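Local structure of CYTH domain-containing protein (Pyrococcus horikoshii, 2DC4) at residues R16-L21 / R145-K150; T111-R116 / D125-T130; Y56-E61 / E72-V77; D33-L38 / G96-R101. The protein is of unknown function but has the CYTH barrel, whose relatives include class IV adenylate cyclases and triphosphatases, so it probably acts on a phosphorylated substrate. All blocks are in the same frame, centred on the assembly; numbering follows the deposited sequence.

The four contacts illustrate how one closed eight-stranded antiparallel barrel is joined at several levels. Contact 1 spans nearly the whole chain and encloses the others; contact 4 closes round contact 3, and contact 2 follows contact 4. Contacts 2 and 3 are hairpin pairings of chain neighbours, whereas contact 4 joins strands 24-36 and 94-107, far apart in sequence. Strand 94-107 also borders strand 110-117, linking contacts 4 and 2, whose centres lie about 18 Å apart. Contact 1 packs helix ends onto Phe112 and Ile126 of contact 2. Contact 3 lies about 30 Å from contact 1, centre to centre, on the opposite side of the chain's centre, where the second subunit approaches.

Contact 1: residues R16-L21 / R145-K150; sequences RKIEGL and RRLGLK
Leu147 sets one methyl, CD2, into the side of helix 11-21, where it meets Lys17, Ile18 and Leu21 together. It lies 3.8 Å from Lys17 CB and 4.0 Å from Ile18 CG1. A looser contact joins Leu147 CD2 to Leu21 CD2 at 4.2 Å, the two leucine side chains meeting at about a right angle. Leu147 CG lies anti to the carbonyl carbon (chi1 -67°); of the methyls beyond it, CD2 meets the helix.

A second kind of contact puts a methyl against a flat cation. Leu21 CD1 sits over one face of the Arg146 guanidinium, displaced toward the rim, and comes within 3.2 Å of Arg146 NE. The extended arginine chain carries its CD past the same methyl. No hydrogen bond crosses; the segments meet through van der Waals contacts.

Backbone bonding finishes helix 133-146 in a Schellman motif: Gly148 takes positive phi, and its N bonds to Arg145 O at 2.9 Å. A CB at Gly148 would crowd the carbonyl O of Leu147, which favours glycine.

Beneath the two helix ends lies the barrel wall: Leu21 and Leu147 both rest on Phe112 of strand 110-117, while Ile18 and Leu147 touch Leu124 of strand 121-128.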
# COMPACT_ATOMS: atom_id res chain seq x y z
N ARG A 16 -2.03 -6.95 -35.52
CA ARG A 16 -2.69 -7.74 -36.55
C ARG A 16 -2.31 -9.22 -36.43
O ARG A 16 -3.17 -10.09 -36.53
CB ARG A 16 -2.31 -7.21 -37.94
CG ARG A 16 -2.94 -7.97 -39.08
CD ARG A 16 -2.69 -7.31 -40.44
NE ARG A 16 -2.43 -5.88 -40.34
CZ ARG A 16 -1.28 -5.30 -40.69
NH1 ARG A 16 -0.28 -6.04 -41.16
NH2 ARG A 16 -1.13 -3.99 -40.57
N LYS A 17 -1.03 -9.49 -36.21
CA LYS A 17 -0.57 -10.88 -36.08
C LYS A 17 -1.15 -11.56 -34.85
O LYS A 17 -1.59 -12.71 -34.93
CB LYS A 17 0.96 -10.94 -36.00
CG LYS A 17 1.68 -10.60 -37.29
CD LYS A 17 1.48 -11.66 -38.37
CE LYS A 17 2.29 -12.92 -38.10
NZ LYS A 17 2.26 -13.84 -39.27
N ILE A 18 -1.14 -10.87 -33.72
CA ILE A 18 -1.68 -11.44 -32.49
C ILE A 18 -3.15 -11.80 -32.66
O ILE A 18 -3.61 -12.85 -32.22
CB ILE A 18 -1.50 -10.46 -31.31
CG1 ILE A 18 -0.02 -10.38 -30.94
CG2 ILE A 18 -2.33 -10.91 -30.11
CD1 ILE A 18 0.32 -9.24 -30.00
N GLU A 19 -3.89 -10.91 -33.32
CA GLU A 19 -5.31 -11.15 -33.56
C GLU A 19 -5.50 -12.28 -34.56
O GLU A 19 -6.41 -13.09 -34.42
CB GLU A 19 -5.97 -9.86 -34.07
CG GLU A 19 -6.29 -8.88 -32.96
CD GLU A 19 -6.77 -7.54 -33.47
OE1 GLU A 19 -7.57 -7.51 -34.42
OE2 GLU A 19 -6.34 -6.51 -32.90
N GLY A 20 -4.63 -12.33 -35.57
CA GLY A 20 -4.72 -13.39 -36.56
C GLY A 20 -4.41 -14.73 -35.94
O GLY A 20 -4.76 -15.78 -36.48
N LEU A 21 -3.75 -14.70 -34.79
CA LEU A 21 -3.39 -15.91 -34.07
C LEU A 21 -4.62 -16.46 -33.34
O LEU A 21 -4.70 -17.64 -33.03
CB LEU A 21 -2.29 -15.59 -33.05
CG LEU A 21 -1.69 -16.72 -32.22
CD1 LEU A 21 -1.22 -17.82 -33.15
CD2 LEU A 21 -0.53 -16.21 -31.37
N ARG A 145 8.06 -16.93 -32.44
CA ARG A 145 8.35 -17.32 -33.82
C ARG A 145 7.08 -17.39 -34.67
O ARG A 145 7.10 -17.11 -35.87
CB ARG A 145 9.10 -18.66 -33.85
CG ARG A 145 10.43 -18.62 -33.10
CD ARG A 145 11.35 -19.76 -33.51
NE ARG A 145 10.81 -21.08 -33.19
CZ ARG A 145 10.90 -21.68 -32.00
NH1 ARG A 145 11.52 -21.07 -30.99
NH2 ARG A 145 10.36 -22.87 -31.82
N ARG A 146 5.98 -17.77 -34.05
CA ARG A 146 4.73 -17.84 -34.79
C ARG A 146 4.29 -16.43 -35.16
O ARG A 146 3.54 -16.24 -36.12
CB ARG A 146 3.66 -18.54 -33.96
CG ARG A 146 2.38 -18.76 -34.74
CD ARG A 146 1.58 -19.88 -34.14
NE ARG A 146 0.32 -20.08 -34.85
CZ ARG A 146 -0.56 -21.01 -34.51
NH1 ARG A 146 -0.31 -21.81 -33.49
NH2 ARG A 146 -1.69 -21.14 -35.20
N LEU A 147 4.77 -15.45 -34.41
CA LEU A 147 4.46 -14.05 -34.68
C LEU A 147 5.52 -13.42 -35.58
O LEU A 147 5.47 -12.24 -35.88
CB LEU A 147 4.35 -13.25 -33.38
CG LEU A 147 3.19 -13.63 -32.45
CD1 LEU A 147 3.38 -12.92 -31.11
CD2 LEU A 147 1.86 -13.22 -33.07
N GLY A 148 6.50 -14.23 -36.00
CA GLY A 148 7.54 -13.71 -36.87
C GLY A 148 8.63 -12.93 -36.16
O GLY A 148 9.39 -12.19 -36.80
N LEU A 149 8.72 -13.07 -34.85
CA LEU A 149 9.74 -12.37 -34.08
C LEU A 149 10.98 -13.25 -33.98
O LEU A 149 10.89 -14.48 -34.05
CB LEU A 149 9.20 -12.05 -32.69
CG LEU A 149 8.00 -11.10 -32.73
CD1 LEU A 149 7.33 -11.04 -31.37
CD2 LEU A 149 8.46 -9.71 -33.16
N LYS A 150 12.14 -12.62 -33.81
CA LYS A 150 13.42 -13.32 -33.70
C LYS A 150 14.22 -12.78 -32.51
O LYS A 150 13.82 -11.81 -31.88
CB LYS A 150 14.24 -13.12 -34.98
CG LYS A 150 13.57 -13.66 -36.24
CD LYS A 150 14.44 -13.46 -37.47
CE LYS A 150 14.64 -11.98 -37.78
NZ LYS A 150 15.42 -11.78 -39.03

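Contact 2: residues T111-R116 / D125-T130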
# COMPACT_ATOMS: atom_id res chain seq x y z
N THR A 111 0.17 -14.58 -22.08
CA THR A 111 -0.43 -13.26 -22.07
C THR A 111 0.42 -12.35 -22.93
O THR A 111 1.65 -12.33 -22.82
CB THR A 111 -0.50 -12.68 -20.64
OG1 THR A 111 -1.31 -13.54 -19.82
CG2 THR A 111 -1.09 -11.28 -20.65
N PHE A 112 -0.24 -11.61 -23.81
CA PHE A 112 0.44 -10.67 -24.68
C PHE A 112 0.14 -9.28 -24.16
O PHE A 112 -1.02 -8.92 -23.96
CB PHE A 112 -0.08 -10.77 -26.12
CG PHE A 112 0.08 -12.13 -26.73
CD1 PHE A 112 -0.94 -13.07 -26.63
CD2 PHE A 112 1.25 -12.47 -27.41
CE1 PHE A 112 -0.79 -14.34 -27.19
CE2 PHE A 112 1.40 -13.73 -27.97
CZ PHE A 112 0.38 -14.67 -27.86
N GLU A 113 1.19 -8.49 -23.92
CA GLU A 113 0.99 -7.12 -23.47
C GLU A 113 1.64 -6.25 -24.52
O GLU A 113 2.87 -6.16 -24.59
CB GLU A 113 1.64 -6.88 -22.10
CG GLU A 113 1.19 -7.85 -21.01
CD GLU A 113 1.73 -7.50 -19.64
OE1 GLU A 113 2.92 -7.14 -19.53
OE2 GLU A 113 0.96 -7.59 -18.66
N LEU A 114 0.82 -5.64 -25.37
CA LEU A 114 1.32 -4.77 -26.44
C LEU A 114 1.30 -3.36 -25.89
O LEU A 114 0.24 -2.78 -25.66
CB LEU A 114 0.41 -4.89 -27.67
CG LEU A 114 0.82 -4.10 -28.91
CD1 LEU A 114 2.29 -4.38 -29.23
CD2 LEU A 114 -0.07 -4.51 -30.08
N ASN A 115 2.49 -2.81 -25.68
CA ASN A 115 2.64 -1.49 -25.08
C ASN A 115 3.10 -0.36 -25.97
O ASN A 115 4.09 -0.48 -26.68
CB ASN A 115 3.61 -1.58 -23.91
CG ASN A 115 3.22 -2.61 -22.90
OD1 ASN A 115 2.14 -2.53 -22.31
ND2 ASN A 115 4.08 -3.60 -22.69
N ARG A 116 2.38 0.76 -25.90
CA ARG A 116 2.78 1.96 -26.63
C ARG A 116 3.27 2.83 -25.49
O ARG A 116 2.48 3.43 -24.76
CB ARG A 116 1.58 2.58 -27.36
CG ARG A 116 0.87 1.59 -28.26
CD ARG A 116 0.27 2.25 -29.48
NE ARG A 116 1.29 2.57 -30.47
CZ ARG A 116 1.03 3.10 -31.66
NH1 ARG A 116 -0.21 3.39 -32.00
NH2 ARG A 116 2.02 3.32 -32.52
N ASP A 125 5.33 -7.56 -24.74
CA ASP A 125 5.84 -8.44 -23.71
C ASP A 125 5.05 -9.73 -23.85
O ASP A 125 3.82 -9.70 -23.92
CB ASP A 125 5.60 -7.86 -22.31
CG ASP A 125 6.62 -6.80 -21.94
OD1 ASP A 125 7.83 -7.09 -21.99
OD2 ASP A 125 6.21 -5.67 -21.57
N ILE A 126 5.75 -10.85 -23.94
CA ILE A 126 5.08 -12.14 -24.03
C ILE A 126 5.36 -12.80 -22.68
O ILE A 126 6.52 -13.07 -22.34
CB ILE A 126 5.62 -13.02 -25.17
CG1 ILE A 126 5.48 -12.28 -26.51
CG2 ILE A 126 4.85 -14.34 -25.21
CD1 ILE A 126 5.91 -13.12 -27.72
N GLU A 127 4.30 -13.04 -21.93
CA GLU A 127 4.39 -13.60 -20.59
C GLU A 127 3.76 -14.99 -20.51
O GLU A 127 2.75 -15.27 -21.15
CB GLU A 127 3.69 -12.65 -19.62
CG GLU A 127 4.56 -11.45 -19.24
CD GLU A 127 3.82 -10.59 -18.24
OE1 GLU A 127 3.20 -11.14 -17.34
OE2 GLU A 127 3.86 -9.37 -18.37
N VAL A 128 4.34 -15.87 -19.71
CA VAL A 128 3.77 -17.20 -19.55
C VAL A 128 3.75 -17.58 -18.08
O VAL A 128 4.58 -17.12 -17.30
CB VAL A 128 4.59 -18.26 -20.34
CG1 VAL A 128 5.99 -18.36 -19.78
CG2 VAL A 128 3.89 -19.62 -20.29
N ILE A 129 2.79 -18.41 -17.71
CA ILE A 129 2.67 -18.88 -16.33
C ILE A 129 3.17 -20.32 -16.31
O ILE A 129 2.64 -21.17 -17.01
CB ILE A 129 1.21 -18.84 -15.85
CG1 ILE A 129 0.68 -17.41 -15.93
CG2 ILE A 129 1.12 -19.37 -14.42
CD1 ILE A 129 -0.80 -17.29 -15.59
N THR A 130 4.21 -20.59 -15.52
CA THR A 130 4.78 -21.93 -15.44
C THR A 130 5.61 -22.14 -14.18
O THR A 130 6.19 -21.19 -13.64
CB THR A 130 5.67 -22.23 -16.67
OG1 THR A 130 4.87 -22.18 -17.86
CG2 THR A 130 6.31 -23.61 -16.56
O HOH W 1 0.21 -15.41 -18.83
O HOH W 2 5.45 -6.19 -18.88
O HOH W 3 4.00 -5.08 -20.51
O HOH W 4 0.03 -10.47 -17.05
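Glu113 and Glu127 bring their carboxylates together on one face of the beta hairpin formed by strands 110-117 and 121-128, part of the closed CYTH barrel. Glu113 OE1 lies only 2.7 Å from Glu127 OE2, and the two carboxylate planes are turned 74° apart, so the groups meet at an angle and not flat on one another. Both chains run extended beyond CG, having left the backbone with CG anti to the carbonyl carbon. Glu4, from the ExExK signature of the family, brings a further carboxylate close to Glu127, giving this side of the sheet an acidic patch consistent with the metal-binding carboxylates of related CYTH enzymes.

Farther along the same face, Asn115 meets Asp125 at about a right angle, ND2 standing 3.2 Å from Asp125 OD2. Tyr159 OH bonds to both of these atoms, and Arg102 NE hydrogen-bonds to Asn115 OD1. An alanine at Glu113 would probably leave Glu127 without the Glu113 carboxylate beside it and the waters bound to that carboxylate without one of their acceptors, opening a gap in the acidic cluster.

The other face is apolar. Phe112 CD2 and Ile126 CG1 are 4.3 Å apart, and both side chains pack against helix 133-146.

The backbone fixes this register through two hydrogen-bonded pairs, Thr111 with Glu127 and Glu113 with Asp125; Asp125 N to Glu113 O measures 2.8 Å. One water accepts from Asn115 ND2 at 2.6 Å and lies 2.5 Å from Glu113 OE1.

Contact 3: residues Y56-E61 / E72-V77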
# COMPACT_ATOMS: atom_id res chain seq x y z
N TYR A 56 -2.08 0.22 -7.91
CA TYR A 56 -1.31 -0.85 -7.28
C TYR A 56 0.07 -0.42 -6.79
O TYR A 56 0.63 0.57 -7.25
CB TYR A 56 -1.07 -2.01 -8.27
CG TYR A 56 -2.31 -2.62 -8.84
CD1 TYR A 56 -2.94 -2.05 -9.95
CD2 TYR A 56 -2.88 -3.74 -8.25
CE1 TYR A 56 -4.13 -2.60 -10.44
CE2 TYR A 56 -4.06 -4.29 -8.74
CZ TYR A 56 -4.68 -3.71 -9.83
OH TYR A 56 -5.86 -4.25 -10.28
N ILE A 57 0.60 -1.18 -5.84
CA ILE A 57 1.96 -0.97 -5.41
C ILE A 57 2.60 -2.25 -5.91
O ILE A 57 2.05 -3.34 -5.71
CB ILE A 57 2.13 -0.92 -3.88
CG1 ILE A 57 1.54 0.38 -3.34
CG2 ILE A 57 3.63 -1.05 -3.53
CD1 ILE A 57 1.70 0.56 -1.83
N THR A 58 3.73 -2.14 -6.60
CA THR A 58 4.40 -3.32 -7.11
C THR A 58 5.89 -3.32 -6.80
O THR A 58 6.58 -2.32 -6.98
CB THR A 58 4.24 -3.46 -8.64
OG1 THR A 58 4.95 -2.39 -9.28
CG2 THR A 58 2.78 -3.41 -9.05
N TYR A 59 6.36 -4.47 -6.33
CA TYR A 59 7.77 -4.67 -5.99
C TYR A 59 8.26 -5.82 -6.85
O TYR A 59 7.57 -6.83 -7.00
CB TYR A 59 7.91 -5.06 -4.52
CG TYR A 59 9.29 -5.54 -4.12
CD1 TYR A 59 10.29 -4.65 -3.74
CD2 TYR A 59 9.59 -6.91 -4.11
CE1 TYR A 59 11.56 -5.10 -3.36
CE2 TYR A 59 10.85 -7.37 -3.74
CZ TYR A 59 11.83 -6.46 -3.36
OH TYR A 59 13.07 -6.91 -2.97
N LYS A 60 9.44 -5.67 -7.42
CA LYS A 60 10.01 -6.72 -8.25
C LYS A 60 11.49 -6.91 -7.97
O LYS A 60 12.20 -5.97 -7.63
CB LYS A 60 9.84 -6.42 -9.73
CG LYS A 60 8.42 -6.48 -10.25
CD LYS A 60 8.41 -6.39 -11.77
CE LYS A 60 6.99 -6.44 -12.32
NZ LYS A 60 6.97 -6.41 -13.81
N GLU A 61 11.93 -8.15 -8.12
CA GLU A 61 13.33 -8.48 -7.95
C GLU A 61 13.74 -9.26 -9.19
O GLU A 61 13.16 -10.31 -9.48
CB GLU A 61 13.54 -9.33 -6.70
CG GLU A 61 14.94 -9.91 -6.59
CD GLU A 61 15.22 -10.51 -5.23
OE1 GLU A 61 14.44 -11.38 -4.79
OE2 GLU A 61 16.22 -10.10 -4.59
N GLU A 72 7.59 -11.17 -8.25
CA GLU A 72 6.73 -10.00 -8.19
C GLU A 72 5.78 -10.01 -7.00
O GLU A 72 5.16 -11.03 -6.70
CB GLU A 72 5.91 -9.88 -9.48
CG GLU A 72 4.92 -8.72 -9.47
CD GLU A 72 4.13 -8.60 -10.75
OE1 GLU A 72 3.48 -9.59 -11.15
OE2 GLU A 72 4.15 -7.52 -11.37
N LEU A 73 5.69 -8.87 -6.33
CA LEU A 73 4.80 -8.71 -5.20
C LEU A 73 3.95 -7.51 -5.58
O LEU A 73 4.44 -6.39 -5.65
CB LEU A 73 5.59 -8.41 -3.93
CG LEU A 73 4.77 -8.11 -2.66
CD1 LEU A 73 3.88 -9.30 -2.31
CD2 LEU A 73 5.72 -7.80 -1.53
N GLU A 74 2.67 -7.76 -5.84
CA GLU A 74 1.77 -6.70 -6.25
C GLU A 74 0.43 -6.77 -5.55
O GLU A 74 -0.18 -7.84 -5.44
CB GLU A 74 1.53 -6.76 -7.76
CG GLU A 74 0.52 -5.75 -8.28
CD GLU A 74 0.14 -5.99 -9.72
OE1 GLU A 74 -0.45 -7.06 -10.01
OE2 GLU A 74 0.41 -5.12 -10.57
N PHE A 75 -0.04 -5.62 -5.07
CA PHE A 75 -1.34 -5.57 -4.44
C PHE A 75 -2.02 -4.25 -4.70
O PHE A 75 -1.37 -3.22 -4.90
CB PHE A 75 -1.25 -5.87 -2.93
CG PHE A 75 -0.37 -4.92 -2.16
CD1 PHE A 75 -0.88 -3.73 -1.64
CD2 PHE A 75 0.97 -5.23 -1.93
CE1 PHE A 75 -0.07 -2.88 -0.89
CE2 PHE A 75 1.78 -4.39 -1.18
CZ PHE A 75 1.27 -3.20 -0.66
N GLU A 76 -3.34 -4.29 -4.73
CA GLU A 76 -4.14 -3.11 -5.00
C GLU A 76 -4.20 -2.17 -3.81
O GLU A 76 -4.25 -2.62 -2.67
CB GLU A 76 -5.56 -3.55 -5.36
CG GLU A 76 -6.44 -2.43 -5.88
CD GLU A 76 -7.89 -2.85 -6.06
OE1 GLU A 76 -8.14 -3.99 -6.51
OE2 GLU A 76 -8.79 -2.04 -5.77
N VAL A 77 -4.18 -0.86 -4.08
CA VAL A 77 -4.31 0.14 -3.02
C VAL A 77 -5.41 1.10 -3.46
O VAL A 77 -5.70 1.22 -4.65
CB VAL A 77 -3.00 0.93 -2.77
CG1 VAL A 77 -1.88 -0.05 -2.39
CG2 VAL A 77 -2.62 1.77 -3.99
O HOH W 5 -7.09 -5.63 -8.20
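Ile57 covers one face of the Phe75 ring: its CB stands 4.0 Å above the ring plane, offset toward the rim near Phe75 CZ. The two side chains lie side by side and point the same way, and Val77 CG1 closes on Ile57 CG1 at 3.6 Å. On the other side of the sheet the Tyr56 ring leans across the opposite strand, with Tyr56 CD2 3.5 Å from Glu76 CA and the CG of Glu74 also beside it. A water joins Tyr56 OH, at 2.8 Å, to Glu76 OE1, which also pairs with Lys54, while Gln78 bonds Glu76 OE2. An alanine in place of Tyr56 would probably uncover the backbone at Glu76 and leave that water without its phenolic partner.

Thr58 CG2 packs alongside Glu74, 3.3 Å from Glu74 OE2, while Lys60 makes a long salt bridge to Glu72 (NZ to OE2 3.9 Å). Four backbone bonds hold the hairpin of strands 54-62 and 69-76 in register.

Chemically, one face carries Glu72, Glu74, Glu76, Lys60, Thr58 and Tyr56; the other, mainly apolar with Ile57, Leu73, Phe75 and Tyr59 (OH bonded to Lys42), packs against Gly82, Leu86 and Asp79 of the second subunit, contributing to the dimer.

Contact 4: residues D33-L38 / G96-R101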
# COMPACT_ATOMS: atom_id res chain seq x y z
N ASP A 33 3.10 4.77 -14.20
CA ASP A 33 3.90 4.19 -13.12
C ASP A 33 4.93 5.15 -12.58
O ASP A 33 5.72 5.71 -13.33
CB ASP A 33 4.65 2.95 -13.60
CG ASP A 33 3.75 1.89 -14.18
OD1 ASP A 33 2.55 1.87 -13.82
OD2 ASP A 33 4.24 1.07 -14.98
N VAL A 34 4.94 5.33 -11.26
CA VAL A 34 5.93 6.18 -10.63
C VAL A 34 6.92 5.24 -9.94
O VAL A 34 6.57 4.53 -8.99
CB VAL A 34 5.30 7.14 -9.59
CG1 VAL A 34 6.39 7.89 -8.84
CG2 VAL A 34 4.39 8.12 -10.30
N TYR A 35 8.15 5.20 -10.45
CA TYR A 35 9.18 4.33 -9.90
C TYR A 35 10.01 4.98 -8.82
O TYR A 35 10.28 6.17 -8.86
CB TYR A 35 10.13 3.85 -11.00
CG TYR A 35 9.57 2.75 -11.87
CD1 TYR A 35 8.66 3.04 -12.89
CD2 TYR A 35 9.95 1.43 -11.69
CE1 TYR A 35 8.15 2.03 -13.70
CE2 TYR A 35 9.45 0.41 -12.49
CZ TYR A 35 8.56 0.72 -13.50
OH TYR A 35 8.06 -0.28 -14.30
N PHE A 36 10.42 4.16 -7.85
CA PHE A 36 11.25 4.61 -6.74
C PHE A 36 12.55 3.83 -6.78
O PHE A 36 12.55 2.61 -6.91
CB PHE A 36 10.53 4.38 -5.42
CG PHE A 36 9.42 5.35 -5.18
CD1 PHE A 36 9.68 6.61 -4.66
CD2 PHE A 36 8.11 5.03 -5.52
CE1 PHE A 36 8.66 7.55 -4.49
CE2 PHE A 36 7.08 5.95 -5.35
CZ PHE A 36 7.35 7.21 -4.83
N GLU A 37 13.67 4.54 -6.68
CA GLU A 37 14.98 3.92 -6.74
C GLU A 37 15.33 2.99 -5.58
O GLU A 37 15.33 3.39 -4.42
CB GLU A 37 16.06 5.00 -6.90
CG GLU A 37 17.48 4.46 -6.94
CD GLU A 37 18.47 5.46 -7.50
OE1 GLU A 37 18.41 6.64 -7.11
OE2 GLU A 37 19.31 5.06 -8.33
N LEU A 38 15.63 1.75 -5.93
CA LEU A 38 16.01 0.74 -4.96
C LEU A 38 17.36 0.19 -5.40
O LEU A 38 17.75 0.37 -6.55
CB LEU A 38 15.01 -0.42 -4.94
CG LEU A 38 13.60 -0.16 -4.43
CD1 LEU A 38 12.82 -1.46 -4.43
CD2 LEU A 38 13.66 0.42 -3.03
N GLY A 96 11.62 7.82 -11.81
CA GLY A 96 11.06 8.28 -13.07
C GLY A 96 9.60 7.89 -13.18
O GLY A 96 9.05 7.26 -12.28
N VAL A 97 8.97 8.28 -14.28
CA VAL A 97 7.57 7.97 -14.50
C VAL A 97 7.38 7.36 -15.88
O VAL A 97 7.76 7.96 -16.88
CB VAL A 97 6.69 9.23 -14.41
CG1 VAL A 97 5.23 8.88 -14.66
CG2 VAL A 97 6.86 9.88 -13.04
N VAL A 98 6.79 6.17 -15.92
CA VAL A 98 6.55 5.49 -17.19
C VAL A 98 5.06 5.56 -17.50
O VAL A 98 4.23 5.15 -16.69
CB VAL A 98 6.97 4.00 -17.15
CG1 VAL A 98 6.62 3.34 -18.48
CG2 VAL A 98 8.46 3.88 -16.87
N LYS A 99 4.73 6.08 -18.68
CA LYS A 99 3.35 6.19 -19.10
C LYS A 99 3.16 5.36 -20.36
O LYS A 99 3.92 5.49 -21.32
CB LYS A 99 2.99 7.64 -19.39
CG LYS A 99 3.09 8.55 -18.17
CD LYS A 99 2.70 9.98 -18.50
CE LYS A 99 1.24 10.08 -18.94
NZ LYS A 99 0.30 9.60 -17.89
N LYS A 100 2.15 4.50 -20.36
CA LYS A 100 1.93 3.67 -21.53
C LYS A 100 0.48 3.29 -21.71
O LYS A 100 -0.32 3.38 -20.78
CB LYS A 100 2.77 2.39 -21.41
CG LYS A 100 2.18 1.37 -20.45
CD LYS A 100 2.93 0.05 -20.49
CE LYS A 100 4.12 0.04 -19.54
NZ LYS A 100 3.69 -0.06 -18.11
N ARG A 101 0.15 2.87 -22.93
CA ARG A 101 -1.20 2.41 -23.24
C ARG A 101 -0.96 0.94 -23.57
O ARG A 101 -0.24 0.62 -24.51
CB ARG A 101 -1.76 3.16 -24.44
CG ARG A 101 -3.26 3.09 -24.56
CD ARG A 101 -3.83 4.42 -25.04
NE ARG A 101 -5.28 4.49 -24.91
CZ ARG A 101 -6.14 3.91 -25.73
NH1 ARG A 101 -5.70 3.20 -26.76
NH2 ARG A 101 -7.44 4.03 -25.52
O HOH W 6 6.28 0.21 -16.16
O HOH W 7 3.05 2.41 -17.14
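Strands 24-36 and 94-107, antiparallel neighbours in the CYTH barrel, pair Asp33 with Val98 and Tyr35 with Gly96. Asp33 N bonds to Val98 O at 2.8 Å in a nearly straight line (175° at the hydrogen), and Tyr35 N reaches Gly96 O at 2.9 Å. Gly96 adopts backbone angles at which a side chain would jam against the preceding carbonyl.

On the face that carries Asp33 and Tyr35, Tyr35 CE1 touches Val98 CG2 at 3.7 Å, and helix 159-162 adds Ile160 against both. On the reverse side Val34 and Val97 meet through their CG2 methyls, 4.1 Å apart.

The polar group lies on the Tyr35 side. Lys100, its chain bent at chi3 and chi4, brings NZ to Asp33 OD2 at 3.4 Å, a salt bridge whose hydrogen bond is weak; Gln31 OE1 is a further acceptor for NZ. One water lies in the plane of the Tyr35 ring at its edge, 2.6 Å from Tyr35 OH, and donates to Asp33 OD2. A second water links Lys100 NZ to Val98 O.

With Arg47 on Asp33 OD1 and Arg45 on Tyr35 OH, the aspartate and tyrosine are likely to position a basic cluster, consistent with the phosphate-binding interior of related CYTH proteins.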